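Local coordinates for protein ferric enterobactin receptor PIRA (Pseudomonas aeruginosa, PDB 5FP2) that probably takes up ferric enterobactin and related iron–siderophore complexes through the bacterial outer membrane as a TonB-dependent receptor, at residues E378-D382 / P407-A411; Y501-N505 / N557-W561; Q628-Y634 / T658-V664. All coordinates share one frame; numbering follows the deposited sequence.

Interactions 1 and 3 are neighbouring-strand pairs in the same closed 22-stranded barrel, on opposite sides of the chain's centre with their own centres about 45 Å apart. Interaction 2 is in a small sheet formed by two of the long connections between barrel strands. It comes closer to interaction 1, about 10 Å between nearest atoms and 18 Å between centres, and the two are linked through one connection: the chain between strands 460-471 and 511-524 supplies residues 501-505 and also Y476 and Y482, which bond to interaction 1. Interaction 3 faces plug-domain arginines instead. The bound n-octane lies about 13 Å from the side chain of T379 in interaction 1.

Interaction 1: residues E378-D382 / P407-A411; sequences ETLND and PKSKA
L380 and S409 face each other where strands 367-381 and 408-423 of the barrel run antiparallel, just as the two strands give way to the long connection between them. Their backbones form a hydrogen-bonded pair, with L380 N at 2.8 Å from S409 O and S409 N at 2.8 Å from L380 O, each donor lying in the plane of the carbonyl it uses. The two side chains leave the sheet on the same face, CB of L380 standing 4.4 Å from CB of S409, and then separate. The leucine holds CG anti to its backbone N (chi1 176°) and meets L475, Y476 and Y482 of another inter-strand connection, while the serine swings OG back beside its own N, where it is hydrogen-bonded to the hydroxyl of Y482. Two residues earlier, E378 OE1 comes to 4.1 Å from A411 CB, and the backbone N of E378 is bonded to A411 O.

T379, N381, K408 and K410 occupy the other face. Here N381 lies alongside P407, both pointing the same way, and its OD1 rests 3.4 Å from ring carbon CB of P407. The lysines start out beside the opposite strand, but their amino ends lead away from it. Beyond the last strand residues, D382 N makes a weak bond to P407 O at 3.4 Å.

Chemically the faces differ: that of L380 and S409 combines apolar packing with a specific hydroxyl bond to Y482 and also carries the E378 carboxylate; on the other, T379 OG1 is taken by E349 O of the adjacent strand, while the lysines carry their charge outward.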
loop_
_atom_site.group_PDB
_atom_site.type_symbol
_atom_site.label_atom_id
_atom_site.label_comp_id
_atom_site.label_asym_id
_atom_site.label_seq_id
_atom_site.Cartn_x
_atom_site.Cartn_y
_atom_site.Cartn_z
ATOM N N GLU A 378 -4.180 -17.614 11.811
ATOM C CA GLU A 378 -4.593 -17.920 10.448
ATOM C C GLU A 378 -4.768 -19.413 10.264
ATOM O O GLU A 378 -3.959 -20.204 10.746
ATOM C CB GLU A 378 -3.585 -17.419 9.441
ATOM C CG GLU A 378 -2.602 -16.411 10.004
ATOM C CD GLU A 378 -1.411 -16.250 9.098
ATOM O OE1 GLU A 378 -0.594 -17.201 9.041
ATOM O OE2 GLU A 378 -1.392 -15.239 8.352
ATOM N N THR A 379 -5.874 -19.787 9.629
ATOM C CA THR A 379 -6.198 -21.182 9.406
ATOM C C THR A 379 -6.351 -21.422 7.912
ATOM O O THR A 379 -6.900 -20.591 7.199
ATOM C CB THR A 379 -7.524 -21.535 10.071
ATOM O OG1 THR A 379 -8.525 -20.639 9.577
ATOM C CG2 THR A 379 -7.431 -21.395 11.583
ATOM N N LEU A 380 -5.910 -22.588 7.459
ATOM C CA LEU A 380 -6.029 -22.956 6.061
ATOM C C LEU A 380 -6.591 -24.361 5.913
ATOM O O LEU A 380 -6.052 -25.321 6.467
ATOM C CB LEU A 380 -4.667 -22.894 5.381
ATOM C CG LEU A 380 -4.697 -23.364 3.926
ATOM C CD1 LEU A 380 -5.178 -22.235 3.032
ATOM C CD2 LEU A 380 -3.335 -23.868 3.485
ATOM N N ASN A 381 -7.638 -24.478 5.102
ATOM C CA ASN A 381 -8.182 -25.767 4.748
ATOM C C ASN A 381 -8.200 -25.953 3.237
ATOM O O ASN A 381 -8.796 -25.158 2.518
ATOM C CB ASN A 381 -9.592 -25.896 5.308
ATOM C CG ASN A 381 -10.187 -27.265 5.070
ATOM O OD1 ASN A 381 -9.472 -28.264 4.957
ATOM N ND2 ASN A 381 -11.504 -27.317 4.983
ATOM N N ASP A 382 -7.522 -26.997 2.771
ATOM C CA ASP A 382 -7.327 -27.239 1.344
ATOM C C ASP A 382 -6.996 -28.720 1.157
ATOM O O ASP A 382 -5.910 -29.169 1.530
ATOM C CB ASP A 382 -6.180 -26.361 0.808
ATOM C CG ASP A 382 -5.963 -26.511 -0.693
ATOM O OD1 ASP A 382 -6.272 -27.589 -1.247
ATOM O OD2 ASP A 382 -5.468 -25.542 -1.311
ATOM N N PRO A 407 -6.122 -31.976 6.563
ATOM C CA PRO A 407 -6.346 -30.929 5.567
ATOM C C PRO A 407 -6.174 -29.517 6.126
ATOM O O PRO A 407 -5.976 -28.570 5.357
ATOM C CB PRO A 407 -7.796 -31.160 5.145
ATOM C CG PRO A 407 -8.451 -31.726 6.366
ATOM C CD PRO A 407 -7.387 -32.435 7.168
ATOM N N LYS A 408 -6.235 -29.390 7.454
ATOM C CA LYS A 408 -6.180 -28.084 8.113
ATOM C C LYS A 408 -4.748 -27.695 8.511
ATOM O O LYS A 408 -3.914 -28.546 8.827
ATOM C CB LYS A 408 -7.099 -28.064 9.340
ATOM C CG LYS A 408 -8.537 -27.706 9.000
ATOM C CD LYS A 408 -9.485 -27.949 10.168
ATOM C CE LYS A 408 -9.832 -29.426 10.324
ATOM N NZ LYS A 408 -11.050 -29.636 11.159
ATOM N N SER A 409 -4.472 -26.399 8.476
ATOM C CA SER A 409 -3.210 -25.888 8.968
ATOM C C SER A 409 -3.442 -24.595 9.722
ATOM O O SER A 409 -4.096 -23.694 9.213
ATOM C CB SER A 409 -2.259 -25.633 7.802
ATOM O OG SER A 409 -2.022 -26.827 7.075
ATOM N N LYS A 410 -2.827 -24.480 10.894
ATOM C CA LYS A 410 -2.947 -23.278 11.704
ATOM C C LYS A 410 -1.601 -22.610 11.992
ATOM O O LYS A 410 -0.531 -23.143 11.679
ATOM C CB LYS A 410 -3.644 -23.602 13.026
ATOM C CG LYS A 410 -4.496 -24.864 12.995
ATOM C CD LYS A 410 -4.822 -25.388 14.390
ATOM C CE LYS A 410 -5.971 -26.382 14.370
ATOM N NZ LYS A 410 -5.706 -27.560 13.500
ATOM N N ALA A 411 -1.678 -21.398 12.530
ATOM C CA ALA A 411 -0.512 -20.653 12.983
ATOM C C ALA A 411 -1.026 -19.492 13.828
ATOM O O ALA A 411 -2.032 -18.869 13.488
ATOM C CB ALA A 411 0.285 -20.139 11.792
#

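Interaction 2: residues Y501-N505 / N557-W561; sequences YLVGN and NILQW
L502 and V503 pair in parallel with L559 and Q560, forming the centre of a small mixed sheet built from two connections between barrel strands, a sheet distinct from the antiparallel barrel wall. Three backbone bonds zip the segments together: L559 N to Y501 O and W561 N to V503 O, both nearly straight, and V503 N to L559 O at 2.7 Å, more bent at 148°.

On one side L502 reaches the indole of W561. Its CD1 lies 3.6 Å from W561 NE1, and its CD2 sits over one face of the ring toward the rim, 4.0 Å above the plane. The chain and the indole cross obliquely. L502 and L559 stand on the same face of the sheet, CB to CB 4.3 Å.

At the C-terminal end the amides of N505 and Q560 stack with their planes only 19° apart, although the two side chains cross at about a right angle. N505 ND2 donates to W561 O at 2.6 Å, approaching nearly head-on to that carbonyl.

Farther out, L502 also touches A544, L559 touches P545, and W561 is packed against Q477 and L508. The other end of the N505 amide is held too: OD1 accepts a bond from N507 N.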
loop_
_atom_site.group_PDB
_atom_site.type_symbol
_atom_site.label_atom_id
_atom_site.label_comp_id
_atom_site.label_asym_id
_atom_site.label_seq_id
_atom_site.Cartn_x
_atom_site.Cartn_y
_atom_site.Cartn_z
ATOM N N TYR A 501 5.303 -30.155 -9.165
ATOM C CA TYR A 501 4.768 -29.585 -7.931
ATOM C C TYR A 501 5.870 -28.905 -7.112
ATOM O O TYR A 501 7.058 -29.118 -7.357
ATOM C CB TYR A 501 4.105 -30.674 -7.077
ATOM C CG TYR A 501 3.400 -31.769 -7.856
ATOM C CD1 TYR A 501 2.181 -31.535 -8.483
ATOM C CD2 TYR A 501 3.894 -33.070 -7.858
ATOM C CE1 TYR A 501 1.510 -32.550 -9.147
ATOM C CE2 TYR A 501 3.227 -34.093 -8.510
ATOM C CZ TYR A 501 2.039 -33.828 -9.158
ATOM O OH TYR A 501 1.383 -34.846 -9.813
ATOM N N LEU A 502 5.471 -28.086 -6.140
ATOM C CA LEU A 502 6.378 -27.679 -5.062
ATOM C C LEU A 502 5.832 -27.878 -3.641
ATOM O O LEU A 502 4.706 -27.511 -3.309
ATOM C CB LEU A 502 6.879 -26.239 -5.233
ATOM C CG LEU A 502 5.890 -25.163 -5.686
ATOM C CD1 LEU A 502 4.902 -24.833 -4.579
ATOM C CD2 LEU A 502 6.641 -23.907 -6.092
ATOM N N VAL A 503 6.740 -28.307 -2.780
ATOM C CA VAL A 503 6.435 -28.860 -1.483
ATOM C C VAL A 503 6.812 -27.855 -0.406
ATOM O O VAL A 503 7.830 -27.177 -0.508
ATOM C CB VAL A 503 7.280 -30.127 -1.279
ATOM C CG1 VAL A 503 7.075 -30.711 0.104
ATOM C CG2 VAL A 503 6.950 -31.147 -2.355
ATOM N N GLY A 504 6.021 -27.803 0.658
ATOM C CA GLY A 504 6.418 -27.080 1.855
ATOM C C GLY A 504 7.680 -27.665 2.452
ATOM O O GLY A 504 8.212 -28.667 1.968
ATOM N N ASN A 505 8.144 -27.039 3.525
ATOM C CA ASN A 505 9.444 -27.349 4.092
ATOM C C ASN A 505 9.442 -26.971 5.568
ATOM O O ASN A 505 9.381 -25.793 5.912
ATOM C CB ASN A 505 10.514 -26.571 3.338
ATOM C CG ASN A 505 11.917 -26.961 3.744
ATOM O OD1 ASN A 505 12.149 -27.456 4.848
ATOM N ND2 ASN A 505 12.869 -26.715 2.850
ATOM N N ASN A 557 9.120 -33.836 -11.549
ATOM C CA ASN A 557 9.980 -33.392 -10.462
ATOM C C ASN A 557 9.182 -32.811 -9.306
ATOM O O ASN A 557 8.094 -32.262 -9.493
ATOM C CB ASN A 557 10.992 -32.357 -10.958
ATOM C CG ASN A 557 12.377 -32.944 -11.156
ATOM O OD1 ASN A 557 12.789 -33.854 -10.436
ATOM N ND2 ASN A 557 13.113 -32.411 -12.123
ATOM N N ILE A 558 9.735 -32.942 -8.107
ATOM C CA ILE A 558 9.138 -32.344 -6.922
ATOM C C ILE A 558 10.119 -31.358 -6.301
ATOM O O ILE A 558 11.184 -31.746 -5.821
ATOM C CB ILE A 558 8.749 -33.415 -5.883
ATOM C CG1 ILE A 558 7.724 -34.378 -6.483
ATOM C CG2 ILE A 558 8.181 -32.760 -4.634
ATOM C CD1 ILE A 558 7.408 -35.553 -5.592
ATOM N N LEU A 559 9.758 -30.080 -6.338
ATOM C CA LEU A 559 10.623 -29.024 -5.841
ATOM C C LEU A 559 10.180 -28.620 -4.450
ATOM O O LEU A 559 9.053 -28.890 -4.060
ATOM C CB LEU A 559 10.560 -27.814 -6.769
ATOM C CG LEU A 559 10.628 -28.132 -8.263
ATOM C CD1 LEU A 559 10.619 -26.840 -9.068
ATOM C CD2 LEU A 559 11.858 -28.972 -8.580
ATOM N N GLN A 560 11.071 -27.957 -3.718
ATOM C CA GLN A 560 10.836 -27.641 -2.321
ATOM C C GLN A 560 11.189 -26.195 -2.025
ATOM O O GLN A 560 12.206 -25.690 -2.487
ATOM C CB GLN A 560 11.661 -28.562 -1.425
ATOM C CG GLN A 560 11.689 -28.127 0.028
ATOM C CD GLN A 560 12.415 -29.115 0.913
ATOM O OE1 GLN A 560 13.557 -29.482 0.642
ATOM N NE2 GLN A 560 11.745 -29.570 1.969
ATOM N N TRP A 561 10.381 -25.552 -1.192
ATOM C CA TRP A 561 10.679 -24.199 -0.751
ATOM C C TRP A 561 11.975 -24.192 0.043
ATOM O O TRP A 561 12.193 -25.040 0.914
ATOM C CB TRP A 561 9.555 -23.637 0.114
ATOM C CG TRP A 561 8.280 -23.409 -0.628
ATOM C CD1 TRP A 561 7.167 -24.200 -0.599
ATOM C CD2 TRP A 561 7.954 -22.287 -1.455
ATOM N NE1 TRP A 561 6.181 -23.658 -1.385
ATOM C CE2 TRP A 561 6.647 -22.492 -1.939
ATOM C CE3 TRP A 561 8.644 -21.134 -1.843
ATOM C CZ2 TRP A 561 6.012 -21.588 -2.784
ATOM C CZ3 TRP A 561 8.025 -20.249 -2.707
ATOM C CH2 TRP A 561 6.709 -20.470 -3.148
#

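Interaction 3: residues Q628-Y634 / T658-V664; sequences QLTSTIY and TYGIWGV
Q628 O takes a CA-H contact from V664, and the CG2 methyl of V664 lies 3.6 Å from the same oxygen. The amide end of Q628 turns elsewhere, with NE2 bonded to D618. Next, L629 brings CD1 to 3.5 Å from G663 O. T630 is locked to G663 by reciprocal backbone bonds, the one from T630 N to G663 O almost perfectly straight at 177°.

S631 is on the face of L629, opposite to T630. Its CB sits over the indole of W662, 3.6 Å from the centroid of the five-membered ring, a CH-pi contact. The indole runs along its strand, tilted to the sheet, with its six-membered ring over G660.

This is the antiparallel wall of the TonB-dependent receptor barrel, strand 625-634 against strand 659-669. T630, T632 and Y634 point to the side where the plug domain lies; T630 touches its R51 and Y634 its R62, and the Q628 side chain also touches R51.

T632 and I661 lie side by side, CG2 to CG2 3.7 Å, while T632 OG1 bonds N614 of the preceding strand. I633 places CG2 3.4 Å from Y659 O. Y634 meets Y659 obliquely, ring centroids 5.2 Å apart and planes at 38°. With chi1 at 81°, Y659 lays its ring across Y634 CB and CD2, and its hydroxyl goes on to bond E704.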
loop_
_atom_site.group_PDB
_atom_site.type_symbol
_atom_site.label_atom_id
_atom_site.label_comp_id
_atom_site.label_asym_id
_atom_site.label_seq_id
_atom_site.Cartn_x
_atom_site.Cartn_y
_atom_site.Cartn_z
ATOM N N GLN A 628 -2.093 16.961 -18.049
ATOM C CA GLN A 628 -0.858 16.252 -17.742
ATOM C C GLN A 628 -0.227 15.713 -19.007
ATOM O O GLN A 628 -0.901 15.159 -19.879
ATOM C CB GLN A 628 -1.109 15.075 -16.784
ATOM C CG GLN A 628 -0.642 15.354 -15.365
ATOM C CD GLN A 628 -1.184 14.403 -14.302
ATOM O OE1 GLN A 628 -1.825 13.365 -14.584
ATOM N NE2 GLN A 628 -0.968 14.790 -13.049
ATOM N N LEU A 629 1.090 15.854 -19.074
ATOM C CA LEU A 629 1.935 14.958 -19.840
ATOM C C LEU A 629 2.687 14.088 -18.843
ATOM O O LEU A 629 3.225 14.597 -17.847
ATOM C CB LEU A 629 2.911 15.793 -20.660
ATOM C CG LEU A 629 3.520 15.156 -21.912
ATOM C CD1 LEU A 629 2.421 14.580 -22.797
ATOM C CD2 LEU A 629 4.392 16.183 -22.666
ATOM N N THR A 630 2.676 12.778 -19.066
ATOM C CA THR A 630 3.468 11.894 -18.226
ATOM C C THR A 630 4.290 10.884 -18.991
ATOM O O THR A 630 3.850 10.311 -19.995
ATOM C CB THR A 630 2.629 11.057 -17.280
ATOM O OG1 THR A 630 2.023 9.996 -18.030
ATOM C CG2 THR A 630 1.585 11.919 -16.570
ATOM N N SER A 631 5.455 10.601 -18.417
ATOM C CA SER A 631 6.407 9.671 -18.987
ATOM C C SER A 631 6.912 8.733 -17.903
ATOM O O SER A 631 6.932 9.062 -16.715
ATOM C CB SER A 631 7.579 10.420 -19.623
ATOM O OG SER A 631 8.091 11.407 -18.738
ATOM N N THR A 632 7.261 7.532 -18.330
ATOM C CA THR A 632 7.985 6.625 -17.488
ATOM C C THR A 632 9.084 6.051 -18.371
ATOM O O THR A 632 8.889 5.803 -19.566
ATOM C CB THR A 632 7.048 5.574 -16.842
ATOM O OG1 THR A 632 7.760 4.774 -15.892
ATOM C CG2 THR A 632 6.415 4.689 -17.888
ATOM N N ILE A 633 10.292 6.062 -17.827
ATOM C CA ILE A 633 11.447 5.612 -18.561
ATOM C C ILE A 633 12.135 4.524 -17.774
ATOM O O ILE A 633 12.476 4.717 -16.615
ATOM C CB ILE A 633 12.417 6.780 -18.830
ATOM C CG1 ILE A 633 11.740 7.824 -19.724
ATOM C CG2 ILE A 633 13.685 6.275 -19.501
ATOM C CD1 ILE A 633 12.459 9.153 -19.783
ATOM N N TYR A 634 12.321 3.377 -18.409
ATOM C CA TYR A 634 13.074 2.280 -17.812
ATOM C C TYR A 634 14.492 2.190 -18.406
ATOM O O TYR A 634 14.722 2.550 -19.566
ATOM C CB TYR A 634 12.316 0.969 -18.020
ATOM C CG TYR A 634 10.854 1.024 -17.571
ATOM C CD1 TYR A 634 10.519 0.921 -16.227
ATOM C CD2 TYR A 634 9.810 1.184 -18.489
ATOM C CE1 TYR A 634 9.202 0.938 -15.816
ATOM C CE2 TYR A 634 8.492 1.263 -18.075
ATOM C CZ TYR A 634 8.188 1.127 -16.733
ATOM O OH TYR A 634 6.876 1.151 -16.278
ATOM N N THR A 658 17.584 1.081 -22.322
ATOM C CA THR A 658 16.474 1.844 -21.753
ATOM C C THR A 658 15.416 2.184 -22.805
ATOM O O THR A 658 15.704 2.260 -23.996
ATOM C CB THR A 658 16.955 3.172 -21.116
ATOM O OG1 THR A 658 16.740 4.257 -22.031
ATOM C CG2 THR A 658 18.449 3.118 -20.722
ATOM N N TYR A 659 14.198 2.447 -22.350
ATOM C CA TYR A 659 13.087 2.737 -23.258
ATOM C C TYR A 659 12.018 3.575 -22.572
ATOM O O TYR A 659 12.148 3.886 -21.389
ATOM C CB TYR A 659 12.521 1.438 -23.829
ATOM C CG TYR A 659 11.563 0.699 -22.918
ATOM C CD1 TYR A 659 12.025 -0.250 -22.011
ATOM C CD2 TYR A 659 10.191 0.870 -23.034
ATOM C CE1 TYR A 659 11.153 -0.974 -21.228
ATOM C CE2 TYR A 659 9.319 0.153 -22.250
ATOM C CZ TYR A 659 9.801 -0.756 -21.334
ATOM O OH TYR A 659 8.927 -1.463 -20.506
ATOM N N GLY A 660 11.029 4.032 -23.336
ATOM C CA GLY A 660 10.141 5.103 -22.872
ATOM C C GLY A 660 8.656 4.870 -23.130
ATOM O O GLY A 660 8.277 4.171 -24.076
ATOM N N ILE A 661 7.807 5.535 -22.349
ATOM C CA ILE A 661 6.365 5.369 -22.499
ATOM C C ILE A 661 5.617 6.600 -22.020
ATOM O O ILE A 661 5.724 6.978 -20.858
ATOM C CB ILE A 661 5.913 4.136 -21.713
ATOM C CG1 ILE A 661 5.924 2.917 -22.631
ATOM C CG2 ILE A 661 4.541 4.344 -21.103
ATOM C CD1 ILE A 661 6.804 1.821 -22.101
ATOM N N TRP A 662 4.871 7.236 -22.912
ATOM C CA TRP A 662 4.343 8.566 -22.614
ATOM C C TRP A 662 2.848 8.590 -22.704
ATOM O O TRP A 662 2.304 8.162 -23.717
ATOM C CB TRP A 662 4.820 9.572 -23.646
ATOM C CG TRP A 662 6.113 10.283 -23.343
ATOM C CD1 TRP A 662 6.250 11.537 -22.837
ATOM C CD2 TRP A 662 7.425 9.809 -23.605
ATOM N NE1 TRP A 662 7.578 11.879 -22.750
ATOM C CE2 TRP A 662 8.323 10.821 -23.191
ATOM C CE3 TRP A 662 7.936 8.613 -24.107
ATOM C CZ2 TRP A 662 9.703 10.716 -23.356
ATOM C CZ3 TRP A 662 9.321 8.467 -24.176
ATOM C CH2 TRP A 662 10.186 9.540 -23.862
ATOM N N GLY A 663 2.187 9.215 -21.730
ATOM C CA GLY A 663 0.742 9.403 -21.793
ATOM C C GLY A 663 0.385 10.874 -21.787
ATOM O O GLY A 663 1.143 11.703 -21.288
ATOM N N VAL A 664 -0.798 11.188 -22.302
ATOM C CA VAL A 664 -1.399 12.509 -22.132
ATOM C C VAL A 664 -2.776 12.377 -21.497
ATOM O O VAL A 664 -3.445 11.366 -21.682
ATOM C CB VAL A 664 -1.518 13.242 -23.480
ATOM C CG1 VAL A 664 -2.511 12.550 -24.397
ATOM C CG2 VAL A 664 -1.917 14.692 -23.260
#